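Local structure of serine protease inhibitor (3STO) at residues G35-T41 with M395-N401; L50-L54 with I67-L73; Q60-Y65 with S78-S82; I257-K263 with F375-F381. The protein is a serpin that probably inhibits serine-type endopeptidases. All coordinates share one frame; numbering follows the deposited sequence.

Following the chain from the N terminus, segment 35-41 comes first, and interaction 1 pairs it with the last strand, 392-399, closing a loop that spans most of the chain. The other three contacts lie within this loop. Interactions 2 and 3 cross: their segments alternate along the chain, both use helix 61-70, and they touch where L54 meets G64 and W80. They bind together the helical end of the fold. Interaction 4 follows in series and joins the end of strand 253-260 to segment 375-381. It lies on the same side of the centre as interaction 1 and touches it, with V399 N probably hydrogen-bonded to F381 O.

Interaction 1: residues G35-T41 with M395-N401; sequences GGDNFLT and MAAKVMN
The contact is an antiparallel strand pair in sheet B of the serpin fold, joining strand 39-41 to the C-terminal strand 395-399. F39 and K398 form a hydrogen-bonded pair: F39 N reaches K398 O at 3.0 Å, and K398 N reaches F39 O at 2.8 Å. T41 and A396 repeat the pattern, with T41 N 2.8 Å from A396 O and A396 N 2.9 Å from T41 O. L40 and A397 form the non-hydrogen-bonded pair between them.

Beyond the last bridge, the N38 side chain takes over the bonding to the opposite chain. Its CG stands beside the backbone N (chi1 -66°), and this brings the amide to the chain at M400 and N401. N38 OD1 accepts two bonds. M400 N lies nearly along the C=O axis at 2.8 Å, while N401 N sits in the carbonyl plane on a lone pair at 2.9 Å. N38 ND2 gives a nearly straight bond to N401 O at 3.0 Å. Three bonds thus fix the rotation of the amide.

L40 CD1 approaches the selenium of M395, a selenomethionine, tightly at 3.3 Å. On this face L40 also packs on L300 and L346. The other face carries F39, T41, A396 and K398. There K398 bends at chi3 (69°), passes D37 O with its CE, and gives its NZ to F34 O. T41 OG1 is hydrogen-bonded to Y26 OH and Q342 OE1. The pairing of the short strand after the first helix with the last strand of the chain is typical of serpins.

Interaction 2: residues L50-L54 with I67-L73; sequences LGILL and IGKTMRL
I67 points its side chain between L50 and L54, one helical turn apart on the facing helix. Its CG2 does most of the touching. It lies 3.8 Å from L54 CD2, where the two side chains lie side by side, pointing opposite ways. The same methyl is 4.1 Å from L50 CG, and here the side chains meet at a slant. The other branch of I67 reaches toward L53, with CD1 4.4 Å from L53 CB.

M71, a selenomethionine, meets L50 from beside I67. Its chain is bent twice, at chi2 (60°) and chi3 (74°), which turns the terminal methyl back to L50. CE ends 3.9 Å from L50 CD2, again with the two side chains running past each other in opposite senses.

With chi1 at 175°, L54 turns CG away from its own N, and CD2 comes over the backbone of the second helix at G68. CD2 is 3.9 Å from G68 N, where glycine leaves the backbone accessible. It also touches L73 CD1 at 4.0 Å.

No hydrogen bond crosses this buried, apolar contact. The second helix closes with a Schellman motif: R72 has positive phi, its N bonds K69 O at 2.7 Å, and L73 N bonds G68 O at 3.0 Å. This turn brings L73 back to L54.

Helix 82-101 adds M89, which touches both L54 and M71. Helix 18-30 brings F22 against T70 and M71, so helices 43-55 and 61-70 meet among these two neighbours.

Interaction 3: residues Q60-Y65 with S78-S82; sequences QGRTGY and SSWNS
Y65 and W80 hold each other by reciprocal CH-pi contacts. Y65 CB lies over the six-membered ring of W80, 4.0 Å from its centroid. In return W80 CB lies over the Y65 ring, 4.2 Å from that centroid. Both residues have CG anti to the backbone N (chi1 -180° for Y65 and 177° for W80). The two side chains lie antiparallel, each ring by the other's CB. The plane of the Y65 ring is oblique to that of the five-membered ring of W80, at 62°, with Y65 CD1 3.4 Å from W80 CE3.

The indole also covers the start of helix 61-70. G61 O sits over the same face as Y65 CB, 3.5 Å from W80 CE2. W80 CH2 comes 3.6 Å from G64 C, at a position with no side chain. The opposite face of the indole carries S82 CA. Q60 bends at chi2, and its OE1 lies near the indole plane at the edge.

N81 ND2 bonds S79 OG at 2.7 Å and also S75 O. N81 takes the N-cap position of helix 82-101, although its side chain makes no capping bond. The loop between helices 61-70 and 82-101 thus lays its indole against the first of them, in the helical part of the serpin fold.

Interaction 4: residues I257-K263 with F375-F381; sequences IVLPLEK and FHVTHPF
In the serpin fold segment 375-381 runs from the end of strand 373-376 into strand 381-387 of sheet B, and here it packs on the end of strand 253-260. No hydrogen bond joins the two segments; apolar side chains and rings carry the contact. L259 sits at its middle and uses both methyls. CD2 lies over the centre of the F375 ring, 4.3 Å from the centroid and only 7° off the ring normal. CD1 lies over a face of the H379 ring, 4.0 Å from its centroid.

Beside L259, I257 CG2 meets F375 CE2 at the ring edge, in plane, at 3.8 Å. The same methyl touches F381 CD2 at 3.8 Å and V377 CG2 at 4.1 Å. V377 is the centre of an inverse gamma turn. H376 points away from the contact and bonds S292 OG through NE2.

H379 CG stands between the backbone N and the carbonyl carbon (chi1 48°). This sets its ring between L259 and the loop after P260. K263 CA covers the face opposite L259 CD1, 3.8 Å from the ring centroid. P260 O lies at the ring edge, in plane, 3.1 Å from H379 CE1.

Interaction 1: residues G35-T41 with M395-N401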
loop_
_atom_site.group_PDB
_atom_site.type_symbol
_atom_site.label_atom_id
_atom_site.label_comp_id
_atom_site.label_asym_id
_atom_site.label_seq_id
_atom_site.Cartn_x
_atom_site.Cartn_y
_atom_site.Cartn_z
ATOM N N GLY A 35 7.172 4.971 14.851
ATOM C CA GLY A 35 8.581 5.223 15.108
ATOM C C GLY A 35 9.265 3.998 15.687
ATOM O O GLY A 35 10.453 3.846 15.554
ATOM N N GLY A 36 8.513 3.105 16.321
ATOM C CA GLY A 36 9.135 1.938 16.918
ATOM C C GLY A 36 8.745 0.590 16.339
ATOM O O GLY A 36 9.089 -0.437 16.913
ATOM N N ASP A 37 8.035 0.566 15.212
ATOM C CA ASP A 37 7.648 -0.711 14.632
ATOM C C ASP A 37 8.113 -0.884 13.182
ATOM O O ASP A 37 8.495 0.072 12.519
ATOM C CB ASP A 37 6.120 -0.872 14.691
ATOM C CG ASP A 37 5.559 -0.680 16.087
ATOM O OD1 ASP A 37 6.076 -1.302 17.039
ATOM O OD2 ASP A 37 4.587 0.094 16.237
ATOM N N ASN A 38 8.037 -2.108 12.680
ATOM C CA ASN A 38 7.930 -2.272 11.234
ATOM C C ASN A 38 6.661 -1.544 10.725
ATOM O O ASN A 38 5.630 -1.488 11.396
ATOM C CB ASN A 38 7.878 -3.740 10.817
ATOM C CG ASN A 38 9.179 -4.508 11.115
ATOM O OD1 ASN A 38 10.290 -3.961 11.066
ATOM N ND2 ASN A 38 9.028 -5.803 11.397
ATOM N N PHE A 39 6.749 -0.957 9.548
ATOM C CA PHE A 39 5.599 -0.310 8.969
ATOM C C PHE A 39 5.451 -0.728 7.504
ATOM O O PHE A 39 6.446 -0.863 6.793
ATOM C CB PHE A 39 5.715 1.214 9.081
ATOM C CG PHE A 39 4.617 1.926 8.399
ATOM C CD1 PHE A 39 3.367 2.054 9.017
ATOM C CD2 PHE A 39 4.798 2.426 7.108
ATOM C CE1 PHE A 39 2.287 2.717 8.366
ATOM C CE2 PHE A 39 3.736 3.089 6.441
ATOM C CZ PHE A 39 2.472 3.238 7.077
ATOM N N LEU A 40 4.213 -0.910 7.057
ATOM C CA LEU A 40 3.943 -1.323 5.684
ATOM C C LEU A 40 2.580 -0.758 5.261
ATOM O O LEU A 40 1.594 -0.938 5.957
ATOM C CB LEU A 40 3.952 -2.858 5.614
ATOM C CG LEU A 40 3.531 -3.566 4.339
ATOM C CD1 LEU A 40 4.366 -3.083 3.194
ATOM C CD2 LEU A 40 3.637 -5.071 4.478
ATOM N N THR A 41 2.531 -0.049 4.141
ATOM C CA THR A 41 1.264 0.419 3.613
ATOM C C THR A 41 1.213 0.619 2.085
ATOM O O THR A 41 2.215 0.944 1.439
ATOM C CB THR A 41 0.836 1.760 4.271
ATOM O OG1 THR A 41 -0.563 1.988 4.040
ATOM C CG2 THR A 41 1.675 2.932 3.701
HETATM N N MSE A 395 3.778 1.058 -2.701
HETATM C CA MSE A 395 3.948 0.374 -1.429
HETATM C C MSE A 395 5.102 1.115 -0.724
HETATM O O MSE A 395 6.132 1.412 -1.333
HETATM C CB MSE A 395 4.211 -1.109 -1.670
HETATM C CG MSE A 395 4.346 -2.012 -0.449
HETATM SE SE MSE A 395 5.987 -1.900 0.637
HETATM C CE MSE A 395 7.536 -2.209 -0.540
ATOM N N ALA A 396 4.881 1.472 0.538
ATOM C CA ALA A 396 5.864 2.134 1.390
ATOM C C ALA A 396 6.043 1.295 2.662
ATOM O O ALA A 396 5.087 0.780 3.229
ATOM C CB ALA A 396 5.420 3.594 1.740
ATOM N N ALA A 397 7.281 1.133 3.080
ATOM C CA ALA A 397 7.612 0.236 4.162
ATOM C C ALA A 397 8.822 0.731 4.934
ATOM O O ALA A 397 9.767 1.277 4.373
ATOM C CB ALA A 397 7.871 -1.190 3.643
ATOM N N LYS A 398 8.783 0.519 6.237
ATOM C CA LYS A 398 9.970 0.654 7.050
ATOM C C LYS A 398 10.284 -0.724 7.677
ATOM O O LYS A 398 9.433 -1.358 8.323
ATOM C CB LYS A 398 9.776 1.725 8.117
ATOM C CG LYS A 398 10.962 1.831 9.070
ATOM C CD LYS A 398 10.759 2.912 10.104
ATOM C CE LYS A 398 9.673 2.539 11.091
ATOM N NZ LYS A 398 9.872 3.267 12.374
ATOM N N VAL A 399 11.508 -1.184 7.483
ATOM C CA VAL A 399 11.924 -2.473 8.024
ATOM C C VAL A 399 12.979 -2.304 9.113
ATOM O O VAL A 399 14.149 -2.006 8.847
ATOM C CB VAL A 399 12.417 -3.424 6.919
ATOM C CG1 VAL A 399 12.673 -4.774 7.501
ATOM C CG2 VAL A 399 11.381 -3.512 5.779
HETATM N N MSE A 400 12.544 -2.478 10.349
HETATM C CA MSE A 400 13.435 -2.365 11.498
HETATM C C MSE A 400 13.906 -3.726 11.977
HETATM O O MSE A 400 15.019 -3.880 12.465
HETATM C CB MSE A 400 12.705 -1.679 12.643
HETATM C CG MSE A 400 12.811 -0.183 12.600
HETATM SE SE MSE A 400 11.938 0.631 14.147
HETATM C CE MSE A 400 12.350 2.484 13.687
ATOM N N ASN A 401 13.024 -4.701 11.840
ATOM C CA ASN A 401 13.235 -6.014 12.349
ATOM C C ASN A 401 12.749 -6.994 11.303
ATOM O O ASN A 401 11.560 -7.340 11.280
ATOM C CB ASN A 401 12.436 -6.202 13.644
ATOM C CG ASN A 401 12.872 -7.438 14.443
ATOM O OD1 ASN A 401 13.515 -8.355 13.925
ATOM N ND2 ASN A 401 12.529 -7.449 15.719
#

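Interaction 2: residues L50-L54 with I67-L73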
loop_
_atom_site.group_PDB
_atom_site.type_symbol
_atom_site.label_atom_id
_atom_site.label_comp_id
_atom_site.label_asym_id
_atom_site.label_seq_id
_atom_site.Cartn_x
_atom_site.Cartn_y
_atom_site.Cartn_z
ATOM N N LEU A 50 -11.932 4.039 -0.277
ATOM C CA LEU A 50 -12.613 5.313 -0.055
ATOM C C LEU A 50 -13.337 5.810 -1.302
ATOM O O LEU A 50 -14.510 6.192 -1.265
ATOM C CB LEU A 50 -11.589 6.362 0.327
ATOM C CG LEU A 50 -12.129 7.373 1.300
ATOM C CD1 LEU A 50 -12.821 6.592 2.402
ATOM C CD2 LEU A 50 -10.963 8.165 1.812
ATOM N N GLY A 51 -12.620 5.833 -2.411
ATOM C CA GLY A 51 -13.173 6.341 -3.638
ATOM C C GLY A 51 -14.395 5.577 -4.089
ATOM O O GLY A 51 -15.318 6.149 -4.660
ATOM N N ILE A 52 -14.421 4.279 -3.855
ATOM C CA ILE A 52 -15.536 3.505 -4.365
ATOM C C ILE A 52 -16.898 4.000 -3.788
ATOM O O ILE A 52 -17.891 4.096 -4.515
ATOM C CB ILE A 52 -15.296 2.015 -4.167
ATOM C CG1 ILE A 52 -16.008 1.217 -5.242
ATOM C CG2 ILE A 52 -15.692 1.567 -2.763
ATOM C CD1 ILE A 52 -15.511 -0.197 -5.308
ATOM N N LEU A 53 -16.919 4.365 -2.505
ATOM C CA LEU A 53 -18.137 4.839 -1.837
ATOM C C LEU A 53 -18.679 6.126 -2.454
ATOM O O LEU A 53 -19.875 6.289 -2.617
ATOM C CB LEU A 53 -17.898 5.015 -0.341
ATOM C CG LEU A 53 -17.507 3.706 0.363
ATOM C CD1 LEU A 53 -17.253 3.936 1.830
ATOM C CD2 LEU A 53 -18.596 2.663 0.177
ATOM N N LEU A 54 -17.795 7.026 -2.825
ATOM C CA LEU A 54 -18.186 8.227 -3.539
ATOM C C LEU A 54 -18.425 7.991 -5.047
ATOM O O LEU A 54 -19.310 8.599 -5.646
ATOM C CB LEU A 54 -17.104 9.299 -3.355
ATOM C CG LEU A 54 -17.294 10.583 -4.136
ATOM C CD1 LEU A 54 -18.646 11.215 -3.753
ATOM C CD2 LEU A 54 -16.163 11.515 -3.854
ATOM N N ILE A 67 -15.067 13.051 1.667
ATOM C CA ILE A 67 -14.315 12.174 0.809
ATOM C C ILE A 67 -13.705 12.921 -0.374
ATOM O O ILE A 67 -12.524 12.812 -0.622
ATOM C CB ILE A 67 -15.185 10.998 0.339
ATOM C CG1 ILE A 67 -15.574 10.141 1.551
ATOM C CG2 ILE A 67 -14.445 10.162 -0.700
ATOM C CD1 ILE A 67 -16.332 8.861 1.193
ATOM N N GLY A 68 -14.503 13.689 -1.092
ATOM C CA GLY A 68 -13.995 14.427 -2.227
ATOM C C GLY A 68 -12.941 15.468 -1.887
ATOM O O GLY A 68 -11.971 15.651 -2.637
ATOM N N LYS A 69 -13.122 16.167 -0.769
ATOM C CA LYS A 69 -12.114 17.130 -0.331
ATOM C C LYS A 69 -10.785 16.431 0.012
ATOM O O LYS A 69 -9.699 16.864 -0.394
ATOM C CB LYS A 69 -12.626 17.952 0.865
ATOM C CG LYS A 69 -13.206 19.319 0.511
ATOM N N THR A 70 -10.880 15.352 0.773
ATOM C CA THR A 70 -9.706 14.647 1.224
ATOM C C THR A 70 -8.999 14.106 0.006
ATOM O O THR A 70 -7.780 13.995 -0.026
ATOM C CB THR A 70 -10.085 13.484 2.123
ATOM O OG1 THR A 70 -10.684 13.992 3.322
ATOM C CG2 THR A 70 -8.866 12.679 2.468
HETATM N N MSE A 71 -9.791 13.811 -1.015
HETATM C CA MSE A 71 -9.290 13.290 -2.279
HETATM C C MSE A 71 -8.782 14.417 -3.139
HETATM O O MSE A 71 -8.175 14.185 -4.190
HETATM C CB MSE A 71 -10.393 12.541 -3.040
HETATM C CG MSE A 71 -9.866 11.437 -3.852
HETATM SE SE MSE A 71 -8.995 10.223 -2.618
HETATM C CE MSE A 71 -10.616 9.470 -1.841
ATOM N N ARG A 72 -9.068 15.643 -2.710
ATOM C CA ARG A 72 -8.551 16.825 -3.390
ATOM C C ARG A 72 -9.116 16.971 -4.818
ATOM O O ARG A 72 -8.397 17.416 -5.715
ATOM C CB ARG A 72 -7.020 16.746 -3.429
ATOM C CG ARG A 72 -6.281 17.917 -2.845
ATOM C CD ARG A 72 -6.176 17.951 -1.318
ATOM N NE ARG A 72 -6.221 16.665 -0.618
ATOM C CZ ARG A 72 -5.822 16.486 0.651
ATOM N NH1 ARG A 72 -5.301 17.492 1.339
ATOM N NH2 ARG A 72 -5.923 15.291 1.239
ATOM N N LEU A 73 -10.396 16.610 -5.008
ATOM C CA LEU A 73 -11.072 16.698 -6.310
ATOM C C LEU A 73 -11.335 18.147 -6.719
ATOM O O LEU A 73 -11.499 19.007 -5.867
ATOM C CB LEU A 73 -12.407 15.947 -6.286
ATOM C CG LEU A 73 -12.424 14.454 -5.952
ATOM C CD1 LEU A 73 -13.812 13.858 -6.113
ATOM C CD2 LEU A 73 -11.438 13.702 -6.811
#

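Interaction 3: residues Q60-Y65 with S78-S82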
loop_
_atom_site.group_PDB
_atom_site.type_symbol
_atom_site.label_atom_id
_atom_site.label_comp_id
_atom_site.label_asym_id
_atom_site.label_seq_id
_atom_site.Cartn_x
_atom_site.Cartn_y
_atom_site.Cartn_z
ATOM N N GLN A 60 -23.295 10.288 0.328
ATOM C CA GLN A 60 -23.988 11.478 -0.110
ATOM C C GLN A 60 -23.810 12.618 0.862
ATOM O O GLN A 60 -23.275 12.438 1.950
ATOM C CB GLN A 60 -25.476 11.152 -0.285
ATOM C CG GLN A 60 -25.754 10.236 -1.461
ATOM C CD GLN A 60 -25.706 10.964 -2.780
ATOM O OE1 GLN A 60 -25.319 12.152 -2.864
ATOM N NE2 GLN A 60 -26.117 10.274 -3.822
ATOM N N GLY A 61 -24.344 13.770 0.494
ATOM C CA GLY A 61 -24.282 14.936 1.340
ATOM C C GLY A 61 -22.865 15.219 1.792
ATOM O O GLY A 61 -21.926 15.141 1.014
ATOM N N ARG A 62 -22.730 15.533 3.067
ATOM C CA ARG A 62 -21.479 15.939 3.663
ATOM C C ARG A 62 -20.487 14.739 3.790
ATOM O O ARG A 62 -19.262 14.911 3.775
ATOM C CB ARG A 62 -21.793 16.572 5.028
ATOM C CG ARG A 62 -20.624 17.322 5.671
ATOM C CD ARG A 62 -21.121 18.254 6.739
ATOM N NE ARG A 62 -20.346 18.121 7.961
ATOM C CZ ARG A 62 -20.764 17.475 9.042
ATOM N NH1 ARG A 62 -21.969 16.909 9.051
ATOM N NH2 ARG A 62 -19.980 17.401 10.113
ATOM N N THR A 63 -21.030 13.530 3.890
ATOM C CA THR A 63 -20.232 12.311 3.868
ATOM C C THR A 63 -19.455 12.151 2.542
ATOM O O THR A 63 -18.255 11.929 2.548
ATOM C CB THR A 63 -21.120 11.084 4.113
ATOM O OG1 THR A 63 -21.853 11.271 5.328
ATOM C CG2 THR A 63 -20.294 9.820 4.211
ATOM N N GLY A 64 -20.130 12.285 1.407
ATOM C CA GLY A 64 -19.439 12.219 0.136
ATOM C C GLY A 64 -18.540 13.424 -0.096
ATOM O O GLY A 64 -17.502 13.334 -0.748
ATOM N N TYR A 65 -18.946 14.564 0.436
ATOM C CA TYR A 65 -18.214 15.802 0.235
ATOM C C TYR A 65 -16.852 15.748 0.913
ATOM O O TYR A 65 -15.847 16.170 0.333
ATOM C CB TYR A 65 -19.021 16.992 0.752
ATOM C CG TYR A 65 -18.354 18.341 0.583
ATOM C CD1 TYR A 65 -17.871 18.727 -0.625
ATOM C CD2 TYR A 65 -18.231 19.222 1.639
ATOM C CE1 TYR A 65 -17.255 19.914 -0.798
ATOM C CE2 TYR A 65 -17.623 20.440 1.474
ATOM C CZ TYR A 65 -17.134 20.780 0.237
ATOM O OH TYR A 65 -16.500 21.994 0.003
ATOM N N SER A 78 -14.528 24.181 -4.211
ATOM C CA SER A 78 -15.179 25.318 -3.577
ATOM C C SER A 78 -16.676 25.100 -3.283
ATOM O O SER A 78 -17.280 25.892 -2.575
ATOM C CB SER A 78 -14.962 26.572 -4.431
ATOM O OG SER A 78 -15.021 26.253 -5.814
ATOM N N SER A 79 -17.273 24.042 -3.825
ATOM C CA SER A 79 -18.620 23.639 -3.395
ATOM C C SER A 79 -18.899 22.161 -3.607
ATOM O O SER A 79 -18.218 21.500 -4.368
ATOM C CB SER A 79 -19.727 24.469 -4.064
ATOM O OG SER A 79 -19.872 24.147 -5.436
ATOM N N TRP A 80 -19.905 21.659 -2.907
ATOM C CA TRP A 80 -20.391 20.317 -3.116
ATOM C C TRP A 80 -21.260 20.226 -4.352
ATOM O O TRP A 80 -22.319 20.857 -4.456
ATOM C CB TRP A 80 -21.167 19.851 -1.903
ATOM C CG TRP A 80 -21.795 18.485 -2.021
ATOM C CD1 TRP A 80 -23.110 18.172 -1.790
ATOM C CD2 TRP A 80 -21.137 17.244 -2.349
ATOM N NE1 TRP A 80 -23.305 16.823 -1.947
ATOM C CE2 TRP A 80 -22.115 16.228 -2.292
ATOM C CE3 TRP A 80 -19.819 16.894 -2.693
ATOM C CZ2 TRP A 80 -21.816 14.881 -2.561
ATOM C CZ3 TRP A 80 -19.528 15.560 -2.952
ATOM C CH2 TRP A 80 -20.521 14.574 -2.888
ATOM N N ASN A 81 -20.789 19.411 -5.279
ATOM C CA ASN A 81 -21.440 19.163 -6.540
ATOM C C ASN A 81 -21.551 17.675 -6.718
ATOM O O ASN A 81 -20.645 17.045 -7.235
ATOM C CB ASN A 81 -20.605 19.787 -7.613
ATOM C CG ASN A 81 -20.548 21.259 -7.457
ATOM O OD1 ASN A 81 -21.397 21.983 -7.976
ATOM N ND2 ASN A 81 -19.581 21.726 -6.703
ATOM N N SER A 82 -22.669 17.120 -6.277
ATOM C CA SER A 82 -22.733 15.706 -6.003
ATOM C C SER A 82 -22.552 14.878 -7.265
ATOM O O SER A 82 -21.826 13.901 -7.253
ATOM C CB SER A 82 -24.015 15.326 -5.245
ATOM O OG SER A 82 -25.164 15.609 -6.008
#

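Interaction 4: residues I257-K263 with F375-F381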
loop_
_atom_site.group_PDB
_atom_site.type_symbol
_atom_site.label_atom_id
_atom_site.label_comp_id
_atom_site.label_asym_id
_atom_site.label_seq_id
_atom_site.Cartn_x
_atom_site.Cartn_y
_atom_site.Cartn_z
ATOM N N ILE A 257 15.434 0.799 -2.184
ATOM C CA ILE A 257 15.916 0.697 -0.808
ATOM C C ILE A 257 16.584 1.981 -0.409
ATOM O O ILE A 257 17.382 2.544 -1.153
ATOM C CB ILE A 257 16.861 -0.488 -0.595
ATOM C CG1 ILE A 257 16.258 -1.757 -1.232
ATOM C CG2 ILE A 257 17.196 -0.698 0.910
ATOM C CD1 ILE A 257 17.328 -2.721 -1.742
ATOM N N VAL A 258 16.197 2.485 0.754
ATOM C CA VAL A 258 16.776 3.704 1.271
ATOM C C VAL A 258 17.559 3.361 2.532
ATOM O O VAL A 258 16.970 3.010 3.555
ATOM C CB VAL A 258 15.719 4.767 1.616
ATOM C CG1 VAL A 258 16.405 6.055 2.053
ATOM C CG2 VAL A 258 14.820 5.037 0.421
ATOM N N LEU A 259 18.883 3.458 2.441
ATOM C CA LEU A 259 19.762 2.972 3.501
ATOM C C LEU A 259 20.486 4.146 4.145
ATOM O O LEU A 259 21.270 4.845 3.498
ATOM C CB LEU A 259 20.764 1.928 2.959
ATOM C CG LEU A 259 21.584 1.177 4.017
ATOM C CD1 LEU A 259 20.690 0.275 4.913
ATOM C CD2 LEU A 259 22.693 0.350 3.382
ATOM N N PRO A 260 20.208 4.377 5.431
ATOM C CA PRO A 260 20.931 5.420 6.177
ATOM C C PRO A 260 22.439 5.176 6.138
ATOM O O PRO A 260 22.898 4.025 6.179
ATOM C CB PRO A 260 20.413 5.244 7.594
ATOM C CG PRO A 260 19.067 4.597 7.422
ATOM C CD PRO A 260 19.259 3.640 6.287
ATOM N N LEU A 261 23.198 6.258 6.057
ATOM C CA LEU A 261 24.658 6.151 6.009
ATOM C C LEU A 261 25.308 5.568 7.275
ATOM O O LEU A 261 26.397 5.024 7.225
ATOM C CB LEU A 261 25.281 7.478 5.582
ATOM C CG LEU A 261 24.908 7.716 4.113
ATOM C CD1 LEU A 261 25.340 9.079 3.601
ATOM C CD2 LEU A 261 25.507 6.622 3.267
ATOM N N GLU A 262 24.643 5.631 8.411
ATOM C CA GLU A 262 25.202 4.940 9.556
ATOM C C GLU A 262 24.132 4.049 10.156
ATOM O O GLU A 262 23.012 4.015 9.668
ATOM C CB GLU A 262 25.749 5.920 10.589
ATOM C CG GLU A 262 24.761 6.216 11.693
ATOM C CD GLU A 262 23.786 7.289 11.315
ATOM O OE1 GLU A 262 24.144 8.473 11.520
ATOM O OE2 GLU A 262 22.683 6.955 10.815
ATOM N N LYS A 263 24.473 3.311 11.201
ATOM C CA LYS A 263 23.563 2.280 11.643
ATOM C C LYS A 263 22.620 2.749 12.748
ATOM O O LYS A 263 21.704 2.037 13.109
ATOM C CB LYS A 263 24.346 1.063 12.120
ATOM C CG LYS A 263 25.105 1.282 13.446
ATOM C CD LYS A 263 26.054 0.118 13.699
ATOM C CE LYS A 263 26.655 0.190 15.073
ATOM N NZ LYS A 263 27.474 -1.039 15.353
ATOM N N PHE A 375 26.531 -1.911 -0.946
ATOM C CA PHE A 375 25.211 -1.541 -0.441
ATOM C C PHE A 375 24.754 -2.710 0.392
ATOM O O PHE A 375 24.113 -3.637 -0.122
ATOM C CB PHE A 375 24.230 -1.273 -1.592
ATOM C CG PHE A 375 23.025 -0.476 -1.197
ATOM C CD1 PHE A 375 23.070 0.893 -1.205
ATOM C CD2 PHE A 375 21.831 -1.108 -0.835
ATOM C CE1 PHE A 375 21.950 1.630 -0.851
ATOM C CE2 PHE A 375 20.718 -0.385 -0.475
ATOM C CZ PHE A 375 20.771 0.984 -0.471
ATOM N N HIS A 376 25.107 -2.678 1.672
ATOM C CA HIS A 376 24.895 -3.829 2.542
ATOM C C HIS A 376 23.817 -3.529 3.570
ATOM O O HIS A 376 24.001 -2.701 4.443
ATOM C CB HIS A 376 26.213 -4.233 3.206
ATOM C CG HIS A 376 27.245 -4.689 2.234
ATOM N ND1 HIS A 376 28.553 -4.928 2.594
ATOM C CD2 HIS A 376 27.162 -4.959 0.910
ATOM C CE1 HIS A 376 29.233 -5.312 1.532
ATOM N NE2 HIS A 376 28.409 -5.343 0.495
ATOM N N VAL A 377 22.671 -4.185 3.426
ATOM C CA VAL A 377 21.478 -3.795 4.173
ATOM C C VAL A 377 21.543 -4.537 5.515
ATOM O O VAL A 377 20.970 -5.603 5.667
ATOM C CB VAL A 377 20.154 -4.059 3.344
ATOM C CG1 VAL A 377 18.917 -3.666 4.110
ATOM C CG2 VAL A 377 20.178 -3.321 2.016
ATOM N N THR A 378 22.271 -3.964 6.471
ATOM C CA THR A 378 22.590 -4.649 7.719
ATOM C C THR A 378 21.987 -3.974 8.962
ATOM O O THR A 378 22.279 -4.369 10.098
ATOM C CB THR A 378 24.144 -4.720 7.923
ATOM O OG1 THR A 378 24.679 -3.401 7.848
ATOM C CG2 THR A 378 24.791 -5.548 6.863
ATOM N N HIS A 379 21.171 -2.950 8.741
ATOM C CA HIS A 379 20.530 -2.180 9.801
ATOM C C HIS A 379 19.197 -1.630 9.220
ATOM O O HIS A 379 18.973 -1.747 8.010
ATOM C CB HIS A 379 21.480 -1.067 10.320
ATOM C CG HIS A 379 22.114 -0.244 9.240
ATOM N ND1 HIS A 379 21.696 1.030 8.929
ATOM C CD2 HIS A 379 23.159 -0.511 8.404
ATOM C CE1 HIS A 379 22.453 1.515 7.954
ATOM N NE2 HIS A 379 23.353 0.603 7.628
ATOM N N PRO A 380 18.315 -1.055 10.063
ATOM C CA PRO A 380 16.956 -0.659 9.598
ATOM C C PRO A 380 16.923 0.265 8.373
ATOM O O PRO A 380 17.724 1.185 8.199
ATOM C CB PRO A 380 16.338 0.021 10.833
ATOM C CG PRO A 380 17.044 -0.705 12.007
ATOM C CD PRO A 380 18.477 -0.829 11.521
ATOM N N PHE A 381 15.974 -0.007 7.498
ATOM C CA PHE A 381 15.943 0.682 6.224
ATOM C C PHE A 381 14.515 0.968 5.780
ATOM O O PHE A 381 13.558 0.347 6.236
ATOM C CB PHE A 381 16.646 -0.155 5.164
ATOM C CG PHE A 381 16.036 -1.526 4.970
ATOM C CD1 PHE A 381 16.339 -2.576 5.837
ATOM C CD2 PHE A 381 15.163 -1.770 3.926
ATOM C CE1 PHE A 381 15.812 -3.833 5.643
ATOM C CE2 PHE A 381 14.617 -3.039 3.732
ATOM C CZ PHE A 381 14.946 -4.073 4.584
#